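Local coordinates for protein RNA-dependent RNA Polymerase (Bombyx mori cytoplasmic polyhedrosis virus, PDB 6TZ0) that catalyses RNA-templated RNA synthesis, making conservative plus-strand transcripts from the double-stranded viral genome and probably the complementary minus strands after core assembly, at residues 221-234 with 331-343. Sequence-based numbering, arbitrary orientation.
Sequences ILTHVESIVAMNHF and YYAACRAMTNDGT
M338 reaches across to the helix begun at H224 as an almost straight rod, chi2 176° and chi3 -175°, and shows how one unbranched side chain can join two helices with no hydrogen bond between 221-234 and 331-343. Its CG rests on A230 CB at 3.9 Å, its SD passes V229 CG1, and its CE ends 3.6 Å from E226 O, with L222 CD2 packed against the same methyl. E226, which M338 crosses at about a right angle, completes a capping box with T223: T223 N donates to E226 OE1, while E226 N returns a weak bond to T223 OG1. The carboxylate is held further by Y314 and S60. The axes of 224-234 and 331-339 are inclined at 37° and approach to 9.2 Å; the first belongs to the N-terminal region of the polymerase, and the contact lies away from the annotated nucleotide and metal sites. Near the end of the second helix, F234 directs CZ at backbone oxygens, 3.3 Å from M338 O and 3.5 Å from N340 O; the latter lies at the ring edge, whereas D341 OD1 sits over one face, its carboxylate hydrogen-bonded by Y242 and T209. At the other end, I221 CG2 lies 3.4 Å from A333 O and also meets A337 CB.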
ATOM      1  N   ILE A 221      -4.059  25.252  22.817  1.00 34.54           N
ATOM      2  CA  ILE A 221      -5.247  24.407  22.809  1.00 34.54           C
ATOM      3  C   ILE A 221      -5.673  24.063  24.230  1.00 34.54           C
ATOM      4  O   ILE A 221      -6.850  24.176  24.588  1.00 34.54           O
ATOM      5  CB  ILE A 221      -4.973  23.149  21.969  1.00 34.54           C
ATOM      6  CG1 ILE A 221      -4.732  23.549  20.515  1.00 34.54           C
ATOM      7  CG2 ILE A 221      -6.106  22.151  22.084  1.00 34.54           C
ATOM      8  CD1 ILE A 221      -4.153  22.463  19.679  1.00 34.54           C
ATOM      9  N   LEU A 222      -4.729  23.653  25.064  1.00 35.66           N
ATOM     10  CA  LEU A 222      -5.009  23.338  26.453  1.00 35.66           C
ATOM     11  C   LEU A 222      -4.447  24.419  27.358  1.00 35.66           C
ATOM     12  O   LEU A 222      -3.360  24.945  27.113  1.00 35.66           O
ATOM     13  CB  LEU A 222      -4.418  21.988  26.850  1.00 35.66           C
ATOM     14  CG  LEU A 222      -5.016  20.734  26.231  1.00 35.66           C
ATOM     15  CD1 LEU A 222      -4.226  19.533  26.686  1.00 35.66           C
ATOM     16  CD2 LEU A 222      -6.464  20.588  26.621  1.00 35.66           C
ATOM     17  N   THR A 223      -5.197  24.753  28.398  1.00 37.67           N
ATOM     18  CA  THR A 223      -4.690  25.591  29.470  1.00 37.67           C
ATOM     19  C   THR A 223      -4.042  24.685  30.515  1.00 37.67           C
ATOM     20  O   THR A 223      -3.865  23.484  30.297  1.00 37.67           O
ATOM     21  CB  THR A 223      -5.811  26.454  30.039  1.00 37.67           C
ATOM     22  OG1 THR A 223      -6.814  25.621  30.627  1.00 37.67           O
ATOM     23  CG2 THR A 223      -6.443  27.272  28.938  1.00 37.67           C
ATOM     24  N   HIS A 224      -3.672  25.240  31.667  1.00 37.60           N
ATOM     25  CA  HIS A 224      -3.019  24.418  32.681  1.00 37.60           C
ATOM     26  C   HIS A 224      -4.019  23.538  33.421  1.00 37.60           C
ATOM     27  O   HIS A 224      -3.720  22.375  33.729  1.00 37.60           O
ATOM     28  CB  HIS A 224      -2.239  25.304  33.648  1.00 37.60           C
ATOM     29  CG  HIS A 224      -1.067  25.986  33.020  1.00 37.60           C
ATOM     30  ND1 HIS A 224       0.099  25.324  32.708  1.00 37.60           N
ATOM     31  CD2 HIS A 224      -0.885  27.268  32.628  1.00 37.60           C
ATOM     32  CE1 HIS A 224       0.953  26.169  32.162  1.00 37.60           C
ATOM     33  NE2 HIS A 224       0.381  27.355  32.099  1.00 37.60           N
ATOM     34  N   VAL A 225      -5.218  24.058  33.674  1.00 37.47           N
ATOM     35  CA  VAL A 225      -6.241  23.262  34.340  1.00 37.47           C
ATOM     36  C   VAL A 225      -6.754  22.182  33.396  1.00 37.47           C
ATOM     37  O   VAL A 225      -7.051  21.049  33.808  1.00 37.47           O
ATOM     38  CB  VAL A 225      -7.380  24.176  34.818  1.00 37.47           C
ATOM     39  CG1 VAL A 225      -8.186  23.489  35.882  1.00 37.47           C
ATOM     40  CG2 VAL A 225      -6.856  25.507  35.278  1.00 37.47           C
ATOM     41  N   GLU A 226      -6.843  22.509  32.109  1.00 36.94           N
ATOM     42  CA  GLU A 226      -7.196  21.508  31.116  1.00 36.94           C
ATOM     43  C   GLU A 226      -6.097  20.470  30.945  1.00 36.94           C
ATOM     44  O   GLU A 226      -6.390  19.313  30.628  1.00 36.94           O
ATOM     45  CB  GLU A 226      -7.511  22.192  29.793  1.00 36.94           C
ATOM     46  CG  GLU A 226      -8.817  22.955  29.804  1.00 36.94           C
ATOM     47  CD  GLU A 226      -9.078  23.665  28.503  1.00 36.94           C
ATOM     48  OE1 GLU A 226      -8.150  23.743  27.678  1.00 36.94           O
ATOM     49  OE2 GLU A 226     -10.215  24.126  28.292  1.00 36.94           O
ATOM     50  N   SER A 227      -4.839  20.845  31.187  1.00 35.18           N
ATOM     51  CA  SER A 227      -3.772  19.852  31.195  1.00 35.18           C
ATOM     52  C   SER A 227      -3.889  18.921  32.387  1.00 35.18           C
ATOM     53  O   SER A 227      -3.547  17.737  32.277  1.00 35.18           O
ATOM     54  CB  SER A 227      -2.409  20.531  31.203  1.00 35.18           C
ATOM     55  OG  SER A 227      -2.159  21.175  32.433  1.00 35.18           O
ATOM     56  N   ILE A 228      -4.370  19.435  33.525  1.00 35.84           N
ATOM     57  CA  ILE A 228      -4.669  18.573  34.667  1.00 35.84           C
ATOM     58  C   ILE A 228      -5.739  17.555  34.300  1.00 35.84           C
ATOM     59  O   ILE A 228      -5.596  16.358  34.579  1.00 35.84           O
ATOM     60  CB  ILE A 228      -5.102  19.410  35.880  1.00 35.84           C
ATOM     61  CG1 ILE A 228      -3.984  20.325  36.322  1.00 35.84           C
ATOM     62  CG2 ILE A 228      -5.493  18.528  37.036  1.00 35.84           C
ATOM     63  CD1 ILE A 228      -4.435  21.288  37.323  1.00 35.84           C
ATOM     64  N   VAL A 229      -6.819  18.023  33.666  1.00 35.69           N
ATOM     65  CA  VAL A 229      -7.917  17.140  33.261  1.00 35.69           C
ATOM     66  C   VAL A 229      -7.432  16.079  32.269  1.00 35.69           C
ATOM     67  O   VAL A 229      -7.769  14.889  32.386  1.00 35.69           O
ATOM     68  CB  VAL A 229      -9.071  17.977  32.676  1.00 35.69           C
ATOM     69  CG1 VAL A 229     -10.193  17.087  32.172  1.00 35.69           C
ATOM     70  CG2 VAL A 229      -9.593  18.949  33.705  1.00 35.69           C
ATOM     71  N   ALA A 230      -6.584  16.489  31.319  1.00 35.61           N
ATOM     72  CA  ALA A 230      -6.034  15.571  30.327  1.00 35.61           C
ATOM     73  C   ALA A 230      -5.158  14.500  30.966  1.00 35.61           C
ATOM     74  O   ALA A 230      -5.332  13.307  30.690  1.00 35.61           O
ATOM     75  CB  ALA A 230      -5.242  16.357  29.284  1.00 35.61           C
ATOM     76  N   MET A 231      -4.225  14.903  31.840  1.00 36.39           N
ATOM     77  CA  MET A 231      -3.320  13.939  32.466  1.00 36.39           C
ATOM     78  C   MET A 231      -4.052  13.001  33.420  1.00 36.39           C
ATOM     79  O   MET A 231      -3.700  11.816  33.516  1.00 36.39           O
ATOM     80  CB  MET A 231      -2.193  14.667  33.191  1.00 36.39           C
ATOM     81  CG  MET A 231      -1.205  15.352  32.273  1.00 36.39           C
ATOM     82  SD  MET A 231      -0.416  14.200  31.142  1.00 36.39           S
ATOM     83  CE  MET A 231       0.531  13.188  32.267  1.00 36.39           C
ATOM     84  N   ASN A 232      -5.079  13.501  34.117  1.00 36.83           N
ATOM     85  CA  ASN A 232      -5.885  12.628  34.966  1.00 36.83           C
ATOM     86  C   ASN A 232      -6.629  11.592  34.137  1.00 36.83           C
ATOM     87  O   ASN A 232      -6.720  10.423  34.533  1.00 36.83           O
ATOM     88  CB  ASN A 232      -6.888  13.437  35.787  1.00 36.83           C
ATOM     89  CG  ASN A 232      -6.233  14.316  36.817  1.00 36.83           C
ATOM     90  OD1 ASN A 232      -5.199  13.974  37.376  1.00 36.83           O
ATOM     91  ND2 ASN A 232      -6.864  15.439  37.113  1.00 36.83           N
ATOM     92  N   HIS A 233      -7.138  11.993  32.966  1.00 37.39           N
ATOM     93  CA  HIS A 233      -7.825  11.035  32.106  1.00 37.39           C
ATOM     94  C   HIS A 233      -6.861  10.006  31.516  1.00 37.39           C
ATOM     95  O   HIS A 233      -7.219   8.831  31.375  1.00 37.39           O
ATOM     96  CB  HIS A 233      -8.585  11.771  31.003  1.00 37.39           C
ATOM     97  CG  HIS A 233      -9.342  10.866  30.081  1.00 37.39           C
ATOM     98  ND1 HIS A 233     -10.408  10.100  30.503  1.00 37.39           N
ATOM     99  CD2 HIS A 233      -9.212  10.630  28.755  1.00 37.39           C
ATOM    100  CE1 HIS A 233     -10.883   9.410  29.483  1.00 37.39           C
ATOM    101  NE2 HIS A 233     -10.179   9.720  28.409  1.00 37.39           N
ATOM    102  N   PHE A 234      -5.635  10.416  31.178  1.00 38.71           N
ATOM    103  CA  PHE A 234      -4.688   9.445  30.631  1.00 38.71           C
ATOM    104  C   PHE A 234      -4.250   8.435  31.687  1.00 38.71           C
ATOM    105  O   PHE A 234      -4.126   7.240  31.392  1.00 38.71           O
ATOM    106  CB  PHE A 234      -3.458  10.124  30.025  1.00 38.71           C
ATOM    107  CG  PHE A 234      -3.725  10.870  28.748  1.00 38.71           C
ATOM    108  CD1 PHE A 234      -4.243  10.214  27.645  1.00 38.71           C
ATOM    109  CD2 PHE A 234      -3.328  12.184  28.601  1.00 38.71           C
ATOM    110  CE1 PHE A 234      -4.461  10.887  26.458  1.00 38.71           C
ATOM    111  CE2 PHE A 234      -3.539  12.863  27.415  1.00 38.71           C
ATOM    112  CZ  PHE A 234      -4.101  12.210  26.343  1.00 38.71           C
ATOM    113  N   TYR A 331     -13.485  23.966  22.419  1.00 34.25           N
ATOM    114  CA  TYR A 331     -13.647  22.804  23.288  1.00 34.25           C
ATOM    115  C   TYR A 331     -13.428  21.495  22.540  1.00 34.25           C
ATOM    116  O   TYR A 331     -12.958  20.519  23.134  1.00 34.25           O
ATOM    117  CB  TYR A 331     -15.023  22.770  23.938  1.00 34.25           C
ATOM    118  CG  TYR A 331     -15.299  23.833  24.959  1.00 34.25           C
ATOM    119  CD1 TYR A 331     -14.528  23.931  26.102  1.00 34.25           C
ATOM    120  CD2 TYR A 331     -16.417  24.646  24.853  1.00 34.25           C
ATOM    121  CE1 TYR A 331     -14.800  24.875  27.063  1.00 34.25           C
ATOM    122  CE2 TYR A 331     -16.709  25.587  25.820  1.00 34.25           C
ATOM    123  CZ  TYR A 331     -15.891  25.698  26.918  1.00 34.25           C
ATOM    124  OH  TYR A 331     -16.165  26.633  27.884  1.00 34.25           O
ATOM    125  N   TYR A 332     -13.735  21.457  21.240  1.00 31.68           N
ATOM    126  CA  TYR A 332     -13.500  20.246  20.469  1.00 31.68           C
ATOM    127  C   TYR A 332     -12.015  19.989  20.280  1.00 31.68           C
ATOM    128  O   TYR A 332     -11.569  18.844  20.391  1.00 31.68           O
ATOM    129  CB  TYR A 332     -14.199  20.331  19.116  1.00 31.68           C
ATOM    130  CG  TYR A 332     -14.067  19.066  18.306  1.00 31.68           C
ATOM    131  CD1 TYR A 332     -14.788  17.934  18.644  1.00 31.68           C
ATOM    132  CD2 TYR A 332     -13.212  18.999  17.216  1.00 31.68           C
ATOM    133  CE1 TYR A 332     -14.670  16.779  17.914  1.00 31.68           C
ATOM    134  CE2 TYR A 332     -13.085  17.846  16.485  1.00 31.68           C
ATOM    135  CZ  TYR A 332     -13.823  16.743  16.830  1.00 31.68           C
ATOM    136  OH  TYR A 332     -13.694  15.591  16.095  1.00 31.68           O
ATOM    137  N   ALA A 333     -11.232  21.036  20.002  1.00 31.78           N
ATOM    138  CA  ALA A 333      -9.783  20.869  19.924  1.00 31.78           C
ATOM    139  C   ALA A 333      -9.192  20.466  21.267  1.00 31.78           C
ATOM    140  O   ALA A 333      -8.241  19.670  21.315  1.00 31.78           O
ATOM    141  CB  ALA A 333      -9.125  22.151  19.424  1.00 31.78           C
ATOM    142  N   ALA A 334      -9.761  20.977  22.366  1.00 33.80           N
ATOM    143  CA  ALA A 334      -9.325  20.552  23.692  1.00 33.80           C
ATOM    144  C   ALA A 334      -9.602  19.070  23.927  1.00 33.80           C
ATOM    145  O   ALA A 334      -8.741  18.354  24.439  1.00 33.80           O
ATOM    146  CB  ALA A 334      -9.996  21.402  24.768  1.00 33.80           C
ATOM    147  N   CYS A 335     -10.778  18.582  23.530  1.00 35.72           N
ATOM    148  CA  CYS A 335     -11.061  17.156  23.697  1.00 35.72           C
ATOM    149  C   CYS A 335     -10.253  16.280  22.741  1.00 35.72           C
ATOM    150  O   CYS A 335      -9.985  15.115  23.058  1.00 35.72           O
ATOM    151  CB  CYS A 335     -12.551  16.889  23.534  1.00 35.72           C
ATOM    152  SG  CYS A 335     -13.530  17.547  24.883  1.00 35.72           S
ATOM    153  N   ARG A 336      -9.860  16.811  21.578  1.00 36.20           N
ATOM    154  CA  ARG A 336      -8.912  16.097  20.724  1.00 36.20           C
ATOM    155  C   ARG A 336      -7.561  15.963  21.408  1.00 36.20           C
ATOM    156  O   ARG A 336      -6.903  14.923  21.299  1.00 36.20           O
ATOM    157  CB  ARG A 336      -8.742  16.805  19.373  1.00 36.20           C
ATOM    158  CG  ARG A 336      -9.969  16.805  18.490  1.00 36.20           C
ATOM    159  CD  ARG A 336     -10.337  15.403  18.163  1.00 36.20           C
ATOM    160  NE  ARG A 336      -9.367  14.751  17.292  1.00 36.20           N
ATOM    161  CZ  ARG A 336      -9.569  14.528  16.002  1.00 36.20           C
ATOM    162  NH1 ARG A 336     -10.731  14.843  15.460  1.00 36.20           N
ATOM    163  NH2 ARG A 336      -8.638  13.936  15.276  1.00 36.20           N
ATOM    164  N   ALA A 337      -7.131  17.006  22.119  1.00 36.05           N
ATOM    165  CA  ALA A 337      -5.898  16.904  22.892  1.00 36.05           C
ATOM    166  C   ALA A 337      -6.062  16.002  24.109  1.00 36.05           C
ATOM    167  O   ALA A 337      -5.081  15.428  24.589  1.00 36.05           O
ATOM    168  CB  ALA A 337      -5.435  18.291  23.322  1.00 36.05           C
ATOM    169  N   MET A 338      -7.282  15.873  24.628  1.00 36.98           N
ATOM    170  CA  MET A 338      -7.502  15.062  25.820  1.00 36.98           C
ATOM    171  C   MET A 338      -7.659  13.582  25.514  1.00 36.98           C
ATOM    172  O   MET A 338      -7.392  12.753  26.387  1.00 36.98           O
ATOM    173  CB  MET A 338      -8.731  15.549  26.579  1.00 36.98           C
ATOM    174  CG  MET A 338      -8.519  16.860  27.287  1.00 36.98           C
ATOM    175  SD  MET A 338      -9.984  17.498  28.102  1.00 36.98           S
ATOM    176  CE  MET A 338      -9.357  19.078  28.640  1.00 36.98           C
ATOM    177  N   THR A 339      -8.106  13.216  24.318  1.00 38.70           N
ATOM    178  CA  THR A 339      -8.293  11.805  24.002  1.00 38.70           C
ATOM    179  C   THR A 339      -7.173  11.209  23.159  1.00 38.70           C
ATOM    180  O   THR A 339      -6.879  10.021  23.293  1.00 38.70           O
ATOM    181  CB  THR A 339      -9.632  11.589  23.293  1.00 38.70           C
ATOM    182  OG1 THR A 339      -9.729  12.471  22.172  1.00 38.70           O
ATOM    183  CG2 THR A 339     -10.792  11.831  24.232  1.00 38.70           C
ATOM    184  N   ASN A 340      -6.548  11.989  22.283  1.00 43.82           N
ATOM    185  CA  ASN A 340      -5.434  11.487  21.493  1.00 43.82           C
ATOM    186  C   ASN A 340      -4.126  11.757  22.220  1.00 43.82           C
ATOM    187  O   ASN A 340      -3.966  12.764  22.911  1.00 43.82           O
ATOM    188  CB  ASN A 340      -5.407  12.124  20.101  1.00 43.82           C
ATOM    189  CG  ASN A 340      -4.451  11.421  19.141  1.00 43.82           C
ATOM    190  OD1 ASN A 340      -3.803  10.438  19.488  1.00 43.82           O
ATOM    191  ND2 ASN A 340      -4.364  11.935  17.921  1.00 43.82           N
ATOM    192  N   ASP A 341      -3.180  10.841  22.038  1.00 46.03           N
ATOM    193  CA  ASP A 341      -1.940  10.823  22.795  1.00 46.03           C
ATOM    194  C   ASP A 341      -0.740  11.304  21.998  1.00 46.03           C
ATOM    195  O   ASP A 341       0.240  11.756  22.594  1.00 46.03           O
ATOM    196  CB  ASP A 341      -1.660   9.398  23.264  1.00 46.03           C
ATOM    197  CG  ASP A 341      -0.691   9.328  24.410  1.00 46.03           C
ATOM    198  OD1 ASP A 341      -0.330  10.379  24.971  1.00 46.03           O
ATOM    199  OD2 ASP A 341      -0.278   8.204  24.745  1.00 46.03           O
ATOM    200  N   GLY A 342      -0.775  11.193  20.676  1.00 49.01           N
ATOM    201  CA  GLY A 342       0.350  11.538  19.853  1.00 49.01           C
ATOM    202  C   GLY A 342       1.262  10.377  19.522  1.00 49.01           C
ATOM    203  O   GLY A 342       1.811  10.338  18.422  1.00 49.01           O
ATOM    204  N   THR A 343       1.423   9.423  20.437  1.00 50.16           N
ATOM    205  CA  THR A 343       2.313   8.296  20.195  1.00 50.16           C
ATOM    206  C   THR A 343       1.733   7.362  19.144  1.00 50.16           C
ATOM    207  O   THR A 343       0.517   7.272  18.964  1.00 50.16           O
ATOM    208  CB  THR A 343       2.549   7.503  21.478  1.00 50.16           C
ATOM    209  OG1 THR A 343       1.317   6.909  21.906  1.00 50.16           O
ATOM    210  CG2 THR A 343       3.039   8.411  22.563  1.00 50.16           C
TER